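Local coordinates for protein dihydropteroate synthase (Stenotrophomonas maltophilia, PDB 7L6P) that probably catalyses the condensation of para-aminobenzoate with 6-hydroxymethyl-7,8-dihydropterin diphosphate to give 7,8-dihydropteroate, a precursor of folates, at residues D109-E114 with N128-L133; G146-L151 with K192-I197; G32-T37 with L68-E73; F177-L182 with L221-P226. All coordinates share one frame; numbering follows the deposited sequence.

How the interactions relate
Interactions 1, 2 and 3 belong to the eight-stranded parallel barrel, while interaction 4 lies in the outer layer around it. Interaction 1 touches all three others. Toward interaction 3 it extends the sheet, Asp109 N lying 2.7 Å from Ile70 O, and adds a salt bridge of 3.0 Å between Lys112 NZ and Glu73 OE2. Toward interaction 2, Leu133 CD1 packs 3.7 Å from Leu151 CD2. Toward interaction 4, Gly132 O lies 2.8 Å from Arg181 NE, a probable hydrogen bond. Interaction 4 meets interaction 2 where Ile197 N lies 2.9 Å from Pro226 O. The active-site imidazole sits at interaction 1, and the Asp69 side chain of interaction 3 comes within about 4 Å of it.

Interaction 1. Residues D109-E114 with N128-L133; sequences DTFKPE and NDIYGL. With IMD (imidazole), chain C.
Asp109 and Asn128 form a parallel bridge and send their side chains to the same face, where an imidazole, probably from the crystallisation liquor, is bound. IMD N1 makes a weak hydrogen bond of 3.2 Å to Asp109 OD2, while Asn128 ND2 lies 3.3 Å from IMD C2. Ile130 brings its CG2 branch to the same ring carbon, at 3.3 Å from IMD C2.

Behind this first shell, Thr110 N donates to Asn128 O over 3.2 Å, a somewhat bent bond (139°) that joins the two strand ends. Asp129, its CG anti to the backbone N (chi1 -179°), folds over the following turn: OD1 accepts from Tyr131 N at 2.7 Å, above the carboxylate plane, forming an Asx turn. Asp129 OD1 also rests 3.2 Å from Phe111 CB, and Phe111 CB meets Tyr131 CB at 3.9 Å. Thr110 OG1, also hydrogen-bonded to Glu87, receives Lys112 N in an ST turn leading into helix 113-121.

Farther out, Arg269 bridges to Asp109 OD2, and Asn128 ND2 donates to Asp69 OD2. Carboxylate and carboxamide thus stand together at the barrel mouth, an arrangement suited to a nitrogen heterocycle and consistent with the pterin pocket of this family.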
loop_
_atom_site.group_PDB
_atom_site.type_symbol
_atom_site.label_atom_id
_atom_site.label_comp_id
_atom_site.label_asym_id
_atom_site.label_seq_id
_atom_site.Cartn_x
_atom_site.Cartn_y
_atom_site.Cartn_z
ATOM N N ASP A 109 17.350 7.976 18.721
ATOM C CA ASP A 109 17.951 7.093 17.730
ATOM C C ASP A 109 19.465 7.175 17.922
ATOM O O ASP A 109 20.131 8.065 17.394
ATOM C CB ASP A 109 17.483 7.527 16.341
ATOM C CG ASP A 109 18.042 6.675 15.218
ATOM O OD1 ASP A 109 18.704 5.656 15.497
ATOM O OD2 ASP A 109 17.798 7.027 14.040
ATOM N N THR A 110 20.007 6.254 18.718
ATOM C CA THR A 110 21.426 6.273 19.045
ATOM C C THR A 110 21.900 4.869 19.389
ATOM O O THR A 110 21.109 3.988 19.731
ATOM C CB THR A 110 21.726 7.215 20.218
ATOM O OG1 THR A 110 23.130 7.451 20.302
ATOM C CG2 THR A 110 21.281 6.595 21.515
ATOM N N PHE A 111 23.212 4.669 19.280
ATOM C CA PHE A 111 23.853 3.455 19.758
ATOM C C PHE A 111 24.804 3.727 20.909
ATOM O O PHE A 111 25.397 2.784 21.436
ATOM C CB PHE A 111 24.603 2.743 18.617
ATOM C CG PHE A 111 25.734 3.551 18.006
ATOM C CD1 PHE A 111 27.021 3.485 18.531
ATOM C CD2 PHE A 111 25.509 4.356 16.890
ATOM C CE1 PHE A 111 28.067 4.216 17.969
ATOM C CE2 PHE A 111 26.555 5.096 16.320
ATOM C CZ PHE A 111 27.831 5.024 16.860
ATOM N N LYS A 112 24.929 4.972 21.335
ATOM C CA LYS A 112 25.965 5.395 22.263
ATOM C C LYS A 112 25.404 5.547 23.665
ATOM O O LYS A 112 24.378 6.209 23.843
ATOM C CB LYS A 112 26.577 6.720 21.809
ATOM C CG LYS A 112 27.192 6.706 20.403
ATOM C CD LYS A 112 27.891 8.029 20.072
ATOM C CE LYS A 112 28.534 7.986 18.695
ATOM N NZ LYS A 112 27.521 8.254 17.637
ATOM N N PRO A 113 26.076 4.998 24.677
ATOM C CA PRO A 113 25.529 5.055 26.043
ATOM C C PRO A 113 25.317 6.465 26.572
ATOM O O PRO A 113 24.277 6.729 27.185
ATOM C CB PRO A 113 26.591 4.311 26.866
ATOM C CG PRO A 113 27.401 3.538 25.880
ATOM C CD PRO A 113 27.393 4.342 24.635
ATOM N N GLU A 114 26.278 7.374 26.373
ATOM C CA GLU A 114 26.120 8.743 26.863
ATOM C C GLU A 114 24.908 9.419 26.242
ATOM O O GLU A 114 24.179 10.154 26.917
ATOM C CB GLU A 114 27.354 9.588 26.557
ATOM C CG GLU A 114 28.687 9.024 26.996
ATOM C CD GLU A 114 29.396 8.253 25.884
ATOM O OE1 GLU A 114 28.703 7.638 25.031
ATOM O OE2 GLU A 114 30.653 8.297 25.857
ATOM N N ASN A 128 16.087 3.707 20.457
ATOM C CA ASN A 128 16.047 2.947 19.212
ATOM C C ASN A 128 17.491 2.715 18.782
ATOM O O ASN A 128 18.170 3.657 18.359
ATOM C CB ASN A 128 15.256 3.719 18.150
ATOM C CG ASN A 128 14.904 2.876 16.937
ATOM O OD1 ASN A 128 14.929 1.648 16.986
ATOM N ND2 ASN A 128 14.589 3.545 15.825
ATOM N N ASP A 129 17.982 1.478 18.913
ATOM C CA ASP A 129 19.417 1.199 18.783
ATOM C C ASP A 129 19.703 0.309 17.576
ATOM O O ASP A 129 19.364 -0.881 17.581
ATOM C CB ASP A 129 19.952 0.551 20.059
ATOM C CG ASP A 129 21.457 0.251 19.982
ATOM O OD1 ASP A 129 22.149 0.665 19.014
ATOM O OD2 ASP A 129 21.950 -0.408 20.907
ATOM N N ILE A 130 20.380 0.871 16.565
ATOM C CA ILE A 130 20.766 0.079 15.396
ATOM C C ILE A 130 21.742 -1.044 15.762
ATOM O O ILE A 130 21.841 -2.040 15.035
ATOM C CB ILE A 130 21.394 0.966 14.296
ATOM C CG1 ILE A 130 22.681 1.634 14.783
ATOM C CG2 ILE A 130 20.423 2.020 13.793
ATOM C CD1 ILE A 130 23.536 2.185 13.625
ATOM N N TYR A 131 22.506 -0.890 16.850
ATOM C CA TYR A 131 23.569 -1.826 17.217
ATOM C C TYR A 131 23.122 -2.902 18.196
ATOM O O TYR A 131 23.951 -3.733 18.601
ATOM C CB TYR A 131 24.773 -1.079 17.812
ATOM C CG TYR A 131 26.109 -1.773 17.593
ATOM C CD1 TYR A 131 26.258 -2.738 16.602
ATOM C CD2 TYR A 131 27.216 -1.476 18.390
ATOM C CE1 TYR A 131 27.485 -3.378 16.392
ATOM C CE2 TYR A 131 28.447 -2.123 18.198
ATOM C CZ TYR A 131 28.573 -3.070 17.191
ATOM O OH TYR A 131 29.778 -3.712 16.976
ATOM N N GLY A 132 21.874 -2.866 18.647
ATOM C CA GLY A 132 21.375 -3.892 19.553
ATOM C C GLY A 132 22.030 -3.886 20.913
ATOM O O GLY A 132 22.314 -4.962 21.459
ATOM N N LEU A 133 22.281 -2.702 21.474
ATOM C CA LEU A 133 22.961 -2.551 22.759
ATOM C C LEU A 133 24.339 -3.216 22.771
ATOM O O LEU A 133 24.821 -3.600 23.831
ATOM C CB LEU A 133 22.101 -3.085 23.921
ATOM C CG LEU A 133 20.710 -2.460 24.115
ATOM C CD1 LEU A 133 19.948 -3.083 25.274
ATOM C CD2 LEU A 133 20.803 -0.948 24.306
HETATM N N1 IMD C . 17.556 3.998 12.916
HETATM C C2 IMD C . 17.394 3.379 14.118
HETATM N N3 IMD C . 16.929 2.125 13.913
HETATM C C4 IMD C . 16.780 1.957 12.572
HETATM C C5 IMD C . 17.181 3.136 11.945
#

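Interaction 2. Residues G146-L151 with K192-I197; sequences GVPVVL and KKNLLI
Val150 and Leu196 are bridged partners on neighbouring parallel strands of a TIM barrel, 149-152 and 195-198, the fifth and sixth in order, and their side chains lie on the same face of the sheet. These side chains cross obliquely, with the CG2 branch of Val150 4.1 Å from Leu196 CB. On the same face the tip of Leu196 reaches back along the neighbouring strand, and its CD1 lies 3.9 Å from Pro148 CB. The other face carries Val149, Leu151, Leu195 and Ile197. There the contact is diagonal: one methyl of each, Leu151 CD1 and Leu195 CD2, touch at 4.0 Å where the side chains cross, and both residues also pack on helix 170-188, which returns the chain from one strand to the other.

At the start of the pair the flat amide of Asn194 takes over from the branched side chains. Asn194 CG lies beside the backbone N (chi1 -81°), and the further turn about chi2 brings Asn194 OD1 to 3.5 Å from Pro148 CG. The backbone carbonyl of Asn194 serves the same neighbourhood, accepting from Val149 N at 3.0 Å while the CA-H of Pro148 also points to it. One step on, Leu196 N donates to Val149 O, likewise at 3.0 Å. The short segments are inclined at 33°, and the bonding continues through them: Leu151 N reaches Leu196 O at 2.8 Å, and the N-H lies almost exactly on the line between the two atoms, 177° at the hydrogen.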
loop_
_atom_site.group_PDB
_atom_site.type_symbol
_atom_site.label_atom_id
_atom_site.label_comp_id
_atom_site.label_asym_id
_atom_site.label_seq_id
_atom_site.Cartn_x
_atom_site.Cartn_y
_atom_site.Cartn_z
ATOM N N GLY A 146 15.314 2.647 32.169
ATOM C CA GLY A 146 13.954 2.205 32.398
ATOM C C GLY A 146 12.993 2.455 31.253
ATOM O O GLY A 146 11.785 2.266 31.427
ATOM N N VAL A 147 13.473 2.874 30.087
ATOM C CA VAL A 147 12.560 3.106 28.972
ATOM C C VAL A 147 12.620 1.930 28.005
ATOM O O VAL A 147 13.637 1.228 27.943
ATOM C CB VAL A 147 12.880 4.430 28.273
ATOM C CG1 VAL A 147 12.843 5.555 29.278
ATOM C CG2 VAL A 147 14.252 4.355 27.604
ATOM N N PRO A 148 11.574 1.689 27.222
ATOM C CA PRO A 148 11.637 0.612 26.222
ATOM C C PRO A 148 12.780 0.813 25.235
ATOM O O PRO A 148 13.187 1.937 24.939
ATOM C CB PRO A 148 10.268 0.700 25.530
ATOM C CG PRO A 148 9.363 1.266 26.592
ATOM C CD PRO A 148 10.217 2.251 27.348
ATOM N N VAL A 149 13.336 -0.298 24.759
ATOM C CA VAL A 149 14.511 -0.277 23.893
ATOM C C VAL A 149 14.261 -1.209 22.716
ATOM O O VAL A 149 13.797 -2.340 22.894
ATOM C CB VAL A 149 15.804 -0.687 24.634
ATOM C CG1 VAL A 149 16.974 -0.730 23.650
ATOM C CG2 VAL A 149 16.115 0.258 25.801
ATOM N N VAL A 150 14.550 -0.730 21.516
ATOM C CA VAL A 150 14.415 -1.525 20.302
ATOM C C VAL A 150 15.746 -2.211 20.009
ATOM O O VAL A 150 16.756 -1.545 19.772
ATOM C CB VAL A 150 13.989 -0.644 19.122
ATOM C CG1 VAL A 150 13.811 -1.480 17.898
ATOM C CG2 VAL A 150 12.711 0.080 19.460
ATOM N N LEU A 151 15.745 -3.538 19.988
ATOM C CA LEU A 151 16.930 -4.291 19.613
ATOM C C LEU A 151 16.868 -4.543 18.110
ATOM O O LEU A 151 16.071 -5.362 17.636
ATOM C CB LEU A 151 17.022 -5.598 20.389
ATOM C CG LEU A 151 16.957 -5.445 21.915
ATOM C CD1 LEU A 151 17.056 -6.807 22.618
ATOM C CD2 LEU A 151 18.009 -4.471 22.429
ATOM N N LYS A 192 10.551 -7.541 30.406
ATOM C CA LYS A 192 10.145 -7.800 29.023
ATOM C C LYS A 192 9.304 -6.670 28.454
ATOM O O LYS A 192 9.381 -6.387 27.247
ATOM C CB LYS A 192 9.376 -9.117 28.927
ATOM C CG LYS A 192 10.253 -10.337 28.694
ATOM C CD LYS A 192 10.602 -10.507 27.226
ATOM C CE LYS A 192 11.380 -11.800 26.956
ATOM N NZ LYS A 192 11.615 -11.946 25.462
ATOM N N LYS A 193 8.498 -6.010 29.292
ATOM C CA LYS A 193 7.700 -4.897 28.779
ATOM C C LYS A 193 8.567 -3.801 28.175
ATOM O O LYS A 193 8.052 -2.947 27.444
ATOM C CB LYS A 193 6.807 -4.307 29.877
ATOM C CG LYS A 193 7.530 -3.778 31.089
ATOM C CD LYS A 193 6.540 -3.143 32.080
ATOM C CE LYS A 193 7.142 -1.955 32.838
ATOM N NZ LYS A 193 8.277 -2.385 33.726
ATOM N N ASN A 194 9.865 -3.794 28.466
ATOM C CA ASN A 194 10.747 -2.752 27.979
ATOM C C ASN A 194 11.590 -3.194 26.789
ATOM O O ASN A 194 12.615 -2.570 26.517
ATOM C CB ASN A 194 11.638 -2.243 29.115
ATOM C CG ASN A 194 10.922 -1.227 29.993
ATOM O OD1 ASN A 194 10.000 -0.552 29.541
ATOM N ND2 ASN A 194 11.362 -1.087 31.230
ATOM N N LEU A 195 11.165 -4.219 26.043
ATOM C CA LEU A 195 11.956 -4.704 24.912
ATOM C C LEU A 195 11.129 -4.850 23.635
ATOM O O LEU A 195 10.023 -5.405 23.643
ATOM C CB LEU A 195 12.618 -6.044 25.250
ATOM C CG LEU A 195 13.712 -5.895 26.309
ATOM C CD1 LEU A 195 14.016 -7.227 27.021
ATOM C CD2 LEU A 195 14.961 -5.298 25.671
ATOM N N LEU A 196 11.709 -4.395 22.524
ATOM C CA LEU A 196 11.164 -4.590 21.192
ATOM C C LEU A 196 12.273 -5.139 20.319
ATOM O O LEU A 196 13.452 -4.992 20.633
ATOM C CB LEU A 196 10.636 -3.284 20.569
ATOM C CG LEU A 196 9.523 -2.523 21.284
ATOM C CD1 LEU A 196 10.068 -1.763 22.486
ATOM C CD2 LEU A 196 8.807 -1.572 20.308
ATOM N N ILE A 197 11.887 -5.763 19.208
ATOM C CA ILE A 197 12.841 -6.207 18.205
ATOM C C ILE A 197 12.599 -5.428 16.919
ATOM O O ILE A 197 11.504 -4.911 16.649
ATOM C CB ILE A 197 12.749 -7.715 17.933
ATOM C CG1 ILE A 197 11.325 -8.058 17.506
ATOM C CG2 ILE A 197 13.185 -8.512 19.199
ATOM C CD1 ILE A 197 11.157 -9.468 17.025
#

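Interaction 3. Residues G32-T37 with L68-E73; sequences GIVNVT and LDIGGE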
loop_
_atom_site.group_PDB
_atom_site.type_symbol
_atom_site.label_atom_id
_atom_site.label_comp_id
_atom_site.label_asym_id
_atom_site.label_seq_id
_atom_site.Cartn_x
_atom_site.Cartn_y
_atom_site.Cartn_z
ATOM N N GLY A 32 7.390 8.620 13.447
ATOM C CA GLY A 32 7.946 9.584 12.503
ATOM C C GLY A 32 9.450 9.767 12.655
ATOM O O GLY A 32 9.977 9.814 13.760
ATOM N N ILE A 33 10.133 9.904 11.529
ATOM C CA ILE A 33 11.585 10.058 11.516
ATOM C C ILE A 33 11.931 11.542 11.552
ATOM O O ILE A 33 11.437 12.320 10.733
ATOM C CB ILE A 33 12.196 9.365 10.292
ATOM C CG1 ILE A 33 11.906 7.864 10.377
ATOM C CG2 ILE A 33 13.703 9.702 10.142
ATOM C CD1 ILE A 33 12.317 7.093 9.163
ATOM N N VAL A 34 12.723 11.948 12.546
ATOM C CA VAL A 34 13.142 13.341 12.721
ATOM C C VAL A 34 14.663 13.332 12.830
ATOM O O VAL A 34 15.225 13.174 13.922
ATOM C CB VAL A 34 12.511 13.997 13.953
ATOM C CG1 VAL A 34 12.927 15.457 14.043
ATOM C CG2 VAL A 34 10.997 13.855 13.950
ATOM N N ASN A 35 15.338 13.530 11.706
ATOM C CA ASN A 35 16.789 13.573 11.650
ATOM C C ASN A 35 17.266 15.005 11.854
ATOM O O ASN A 35 16.833 15.909 11.143
ATOM C CB ASN A 35 17.272 13.042 10.301
ATOM C CG ASN A 35 18.779 13.175 10.122
ATOM O OD1 ASN A 35 19.248 13.849 9.207
ATOM N ND2 ASN A 35 19.547 12.530 11.001
ATOM N N VAL A 36 18.152 15.210 12.824
ATOM C CA VAL A 36 18.671 16.543 13.144
ATOM C C VAL A 36 20.059 16.648 12.512
ATOM O O VAL A 36 21.070 16.226 13.083
ATOM C CB VAL A 36 18.699 16.802 14.647
ATOM C CG1 VAL A 36 18.980 18.278 14.917
ATOM C CG2 VAL A 36 17.377 16.362 15.308
ATOM N N THR A 37 20.116 17.216 11.307
ATOM C CA THR A 37 21.375 17.390 10.602
ATOM C C THR A 37 21.427 18.787 9.993
ATOM O O THR A 37 20.412 19.269 9.467
ATOM C CB THR A 37 21.562 16.317 9.509
ATOM O OG1 THR A 37 21.645 15.019 10.120
ATOM C CG2 THR A 37 22.833 16.564 8.696
ATOM N N LEU A 68 7.875 9.812 17.745
ATOM C CA LEU A 68 8.930 10.423 16.952
ATOM C C LEU A 68 10.284 9.847 17.344
ATOM O O LEU A 68 10.514 9.499 18.504
ATOM C CB LEU A 68 8.927 11.937 17.141
ATOM C CG LEU A 68 7.630 12.636 16.735
ATOM C CD1 LEU A 68 7.741 14.106 17.051
ATOM C CD2 LEU A 68 7.330 12.418 15.249
ATOM N N ASP A 69 11.183 9.740 16.371
ATOM C CA ASP A 69 12.516 9.189 16.590
ATOM C C ASP A 69 13.547 10.251 16.242
ATOM O O ASP A 69 13.632 10.670 15.085
ATOM C CB ASP A 69 12.748 7.934 15.752
ATOM C CG ASP A 69 13.927 7.123 16.253
ATOM O OD1 ASP A 69 14.091 7.042 17.498
ATOM O OD2 ASP A 69 14.687 6.571 15.414
ATOM N N ILE A 70 14.333 10.673 17.235
ATOM C CA ILE A 70 15.261 11.793 17.096
ATOM C C ILE A 70 16.675 11.248 16.958
ATOM O O ILE A 70 17.136 10.489 17.813
ATOM C CB ILE A 70 15.160 12.756 18.287
ATOM C CG1 ILE A 70 13.695 13.071 18.606
ATOM C CG2 ILE A 70 15.927 14.036 17.997
ATOM C CD1 ILE A 70 12.910 13.594 17.447
ATOM N N GLY A 71 17.353 11.615 15.878
ATOM C CA GLY A 71 18.699 11.137 15.623
ATOM C C GLY A 71 19.598 12.246 15.108
ATOM O O GLY A 71 19.167 13.136 14.370
ATOM N N GLY A 72 20.876 12.152 15.480
ATOM C CA GLY A 72 21.874 13.165 15.191
ATOM C C GLY A 72 22.990 12.722 14.267
ATOM O O GLY A 72 23.860 13.525 13.914
ATOM N N GLU A 73 23.008 11.442 13.905
ATOM C CA GLU A 73 23.938 10.948 12.902
ATOM C C GLU A 73 23.489 11.342 11.493
ATOM O O GLU A 73 22.323 11.661 11.244
ATOM C CB GLU A 73 24.088 9.435 13.011
ATOM C CG GLU A 73 24.979 9.021 14.155
ATOM C CD GLU A 73 26.452 9.070 13.777
ATOM O OE1 GLU A 73 26.762 9.400 12.603
ATOM O OE2 GLU A 73 27.303 8.794 14.655
#
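Gly32 and Leu68 are paired in parallel in the first two strands of the barrel, which are joined by alternating backbone hydrogen bonds. Asp69 N donates to Gly32 O at 2.9 Å, Val34 N to Asp69 O at 3.0 Å, and Gly71 N to Val34 O at a longer 3.3 Å. The last bond, Val36 N to Gly71 O at 2.8 Å, comes one residue past strand 29-35.

Apolar contacts fill the face turned to helices 49-62 and 84-101. Val34 and Ile70 lie side by side and point the same way, with Ile70 CD1 3.5 Å from Val34 CB. The other branch of Ile70 is also used: its CG2 lies 3.8 Å from Val36 CG2. Leu68 CD2 folds over Gly32.

Side-chain hydrogen bonds close the C-terminal end. Asn35 extends with CG anti to the backbone N (chi1 175°), and its ND2 donates to Glu73 O at 2.9 Å, the acceptor lying in the amide plane. Thr37 OG1 donates to Asn35 OD1 at 2.8 Å.

On the opposite face, with Ile33 and Asn35, Asp69 points into the barrel, held by Ser107 and Arg269. The orientation of the Asn35 amide is defined by a donor bond at ND2 and an acceptor bond at OD1, and the residue ties together the starts of two loops; residues 39-47 and 75-79 farther along them are unmodelled, consistent with the mobile loops near the active site in this family.

Interaction 4. Residues F177-L182 with L221-P226; sequences FLVQRL and LELGVP
Leu182 N donates to Leu178 O at 2.9 Å, a helical bond that sets the two leucines one turn apart and presents both to Leu223. No hydrogen bond crosses this contact; it is made by aliphatic side chains, and Leu223 is the central residue, touched by Leu178, Val179 and Leu182. Its side chain leaves the backbone toward the helix, and CG beside the backbone N (chi1 -64°) with CD1 extended (chi2 173°) spreads the two methyls over it. The branches then divide the work. Leu223 CD2 goes to the outer side and meets Val179 CG2 at 3.6 Å, while Leu223 CD1 meets Leu178 CB at 4.0 Å; in each case the side chains cross at about a right angle. Leu182 approaches the base of the same side chain, its CD1 4.1 Å from Leu223 CB, and its second branch passes on to the following loop, where Leu182 CD2 lies 4.2 Å from Val225 CG1.

Gly224, at positive phi, follows the 3-10 segment and its N bonds to Leu221 O at 3.0 Å; the residues before and after it, Leu223 and Val225, both point toward the helix. Val179 lies at the exposed margin, whereas Leu178, Leu182 and Val225 are buried. Ile197 of strand 195-198 touches Leu178, Leu223 and Val225, and Leu151 of strand 149-152 lies against Leu182; helix 170-188 thus rests on the outside of the barrel, with the loop entering strand 227-229 packed along its flank.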
loop_
_atom_site.group_PDB
_atom_site.type_symbol
_atom_site.label_atom_id
_atom_site.label_comp_id
_atom_site.label_asym_id
_atom_site.label_seq_id
_atom_site.Cartn_x
_atom_site.Cartn_y
_atom_site.Cartn_z
ATOM N N PHE A 177 20.410 -14.207 16.420
ATOM C CA PHE A 177 20.985 -12.978 16.948
ATOM C C PHE A 177 20.049 -12.334 17.952
ATOM O O PHE A 177 20.448 -12.033 19.083
ATOM C CB PHE A 177 21.279 -12.003 15.809
ATOM C CG PHE A 177 21.695 -10.618 16.270
ATOM C CD1 PHE A 177 20.742 -9.627 16.517
ATOM C CD2 PHE A 177 23.040 -10.283 16.389
ATOM C CE1 PHE A 177 21.119 -8.336 16.906
ATOM C CE2 PHE A 177 23.414 -8.992 16.783
ATOM C CZ PHE A 177 22.446 -8.023 17.058
ATOM N N LEU A 178 18.788 -12.124 17.553
ATOM C CA LEU A 178 17.840 -11.449 18.433
ATOM C C LEU A 178 17.624 -12.228 19.723
ATOM O O LEU A 178 17.558 -11.633 20.805
ATOM C CB LEU A 178 16.514 -11.219 17.710
ATOM C CG LEU A 178 16.534 -10.258 16.522
ATOM C CD1 LEU A 178 15.127 -10.130 15.935
ATOM C CD2 LEU A 178 17.043 -8.899 16.964
ATOM N N VAL A 179 17.490 -13.553 19.627
ATOM C CA VAL A 179 17.382 -14.371 20.836
ATOM C C VAL A 179 18.507 -14.038 21.811
ATOM O O VAL A 179 18.283 -13.932 23.025
ATOM C CB VAL A 179 17.375 -15.871 20.483
ATOM C CG1 VAL A 179 17.768 -16.701 21.702
ATOM C CG2 VAL A 179 16.014 -16.298 19.979
ATOM N N GLN A 180 19.727 -13.828 21.296
ATOM C CA GLN A 180 20.877 -13.616 22.168
ATOM C C GLN A 180 20.919 -12.211 22.735
ATOM O O GLN A 180 21.308 -12.029 23.890
ATOM C CB GLN A 180 22.177 -13.921 21.414
ATOM C CG GLN A 180 23.368 -14.115 22.291
ATOM C CD GLN A 180 24.093 -12.825 22.591
ATOM O OE1 GLN A 180 23.899 -11.821 21.916
ATOM N NE2 GLN A 180 24.928 -12.836 23.628
ATOM N N ARG A 181 20.480 -11.223 21.969
ATOM C CA ARG A 181 20.373 -9.864 22.486
ATOM C C ARG A 181 19.279 -9.769 23.543
ATOM O O ARG A 181 19.430 -9.045 24.531
ATOM C CB ARG A 181 20.101 -8.881 21.339
ATOM C CG ARG A 181 21.120 -8.901 20.218
ATOM C CD ARG A 181 22.543 -8.869 20.750
ATOM N NE ARG A 181 22.778 -7.720 21.619
ATOM C CZ ARG A 181 23.663 -7.711 22.613
ATOM N NH1 ARG A 181 24.416 -8.766 22.880
ATOM N NH2 ARG A 181 23.785 -6.620 23.367
ATOM N N LEU A 182 18.158 -10.476 23.345
ATOM C CA LEU A 182 17.113 -10.487 24.366
ATOM C C LEU A 182 17.612 -11.135 25.651
ATOM O O LEU A 182 17.398 -10.599 26.744
ATOM C CB LEU A 182 15.857 -11.198 23.851
ATOM C CG LEU A 182 14.999 -10.467 22.785
ATOM C CD1 LEU A 182 14.064 -11.429 22.046
ATOM C CD2 LEU A 182 14.188 -9.335 23.402
ATOM N N LEU A 221 7.289 -13.232 15.783
ATOM C CA LEU A 221 6.330 -12.996 16.852
ATOM C C LEU A 221 6.494 -14.004 17.976
ATOM O O LEU A 221 6.048 -13.746 19.097
ATOM C CB LEU A 221 4.900 -13.079 16.306
ATOM C CG LEU A 221 4.475 -11.912 15.424
ATOM C CD1 LEU A 221 3.086 -12.171 14.911
ATOM C CD2 LEU A 221 4.575 -10.587 16.175
ATOM N N GLU A 222 7.133 -15.143 17.696
ATOM C CA GLU A 222 7.359 -16.146 18.732
ATOM C C GLU A 222 8.317 -15.631 19.798
ATOM O O GLU A 222 8.361 -16.179 20.890
ATOM C CB GLU A 222 7.853 -17.454 18.125
ATOM N N LEU A 223 9.155 -14.642 19.481
ATOM C CA LEU A 223 9.981 -14.026 20.521
ATOM C C LEU A 223 9.146 -13.341 21.605
ATOM O O LEU A 223 9.674 -13.065 22.681
ATOM C CB LEU A 223 10.975 -13.038 19.900
ATOM C CG LEU A 223 11.941 -13.794 18.997
ATOM C CD1 LEU A 223 12.895 -12.890 18.166
ATOM C CD2 LEU A 223 12.718 -14.780 19.854
ATOM N N GLY A 224 7.876 -13.033 21.344
ATOM C CA GLY A 224 7.010 -12.486 22.369
ATOM C C GLY A 224 7.196 -11.023 22.704
ATOM O O GLY A 224 6.758 -10.595 23.772
ATOM N N VAL A 225 7.830 -10.236 21.838
ATOM C CA VAL A 225 8.008 -8.801 22.057
ATOM C C VAL A 225 7.497 -8.076 20.821
ATOM O O VAL A 225 7.494 -8.639 19.717
ATOM C CB VAL A 225 9.494 -8.437 22.314
ATOM C CG1 VAL A 225 9.981 -9.000 23.626
ATOM C CG2 VAL A 225 10.341 -8.943 21.188
ATOM N N PRO A 226 7.094 -6.814 20.965
ATOM C CA PRO A 226 6.652 -6.051 19.794
ATOM C C PRO A 226 7.759 -5.919 18.754
ATOM O O PRO A 226 8.952 -5.842 19.076
ATOM C CB PRO A 226 6.271 -4.683 20.378
ATOM C CG PRO A 226 5.940 -4.968 21.823
ATOM C CD PRO A 226 6.883 -6.082 22.226
#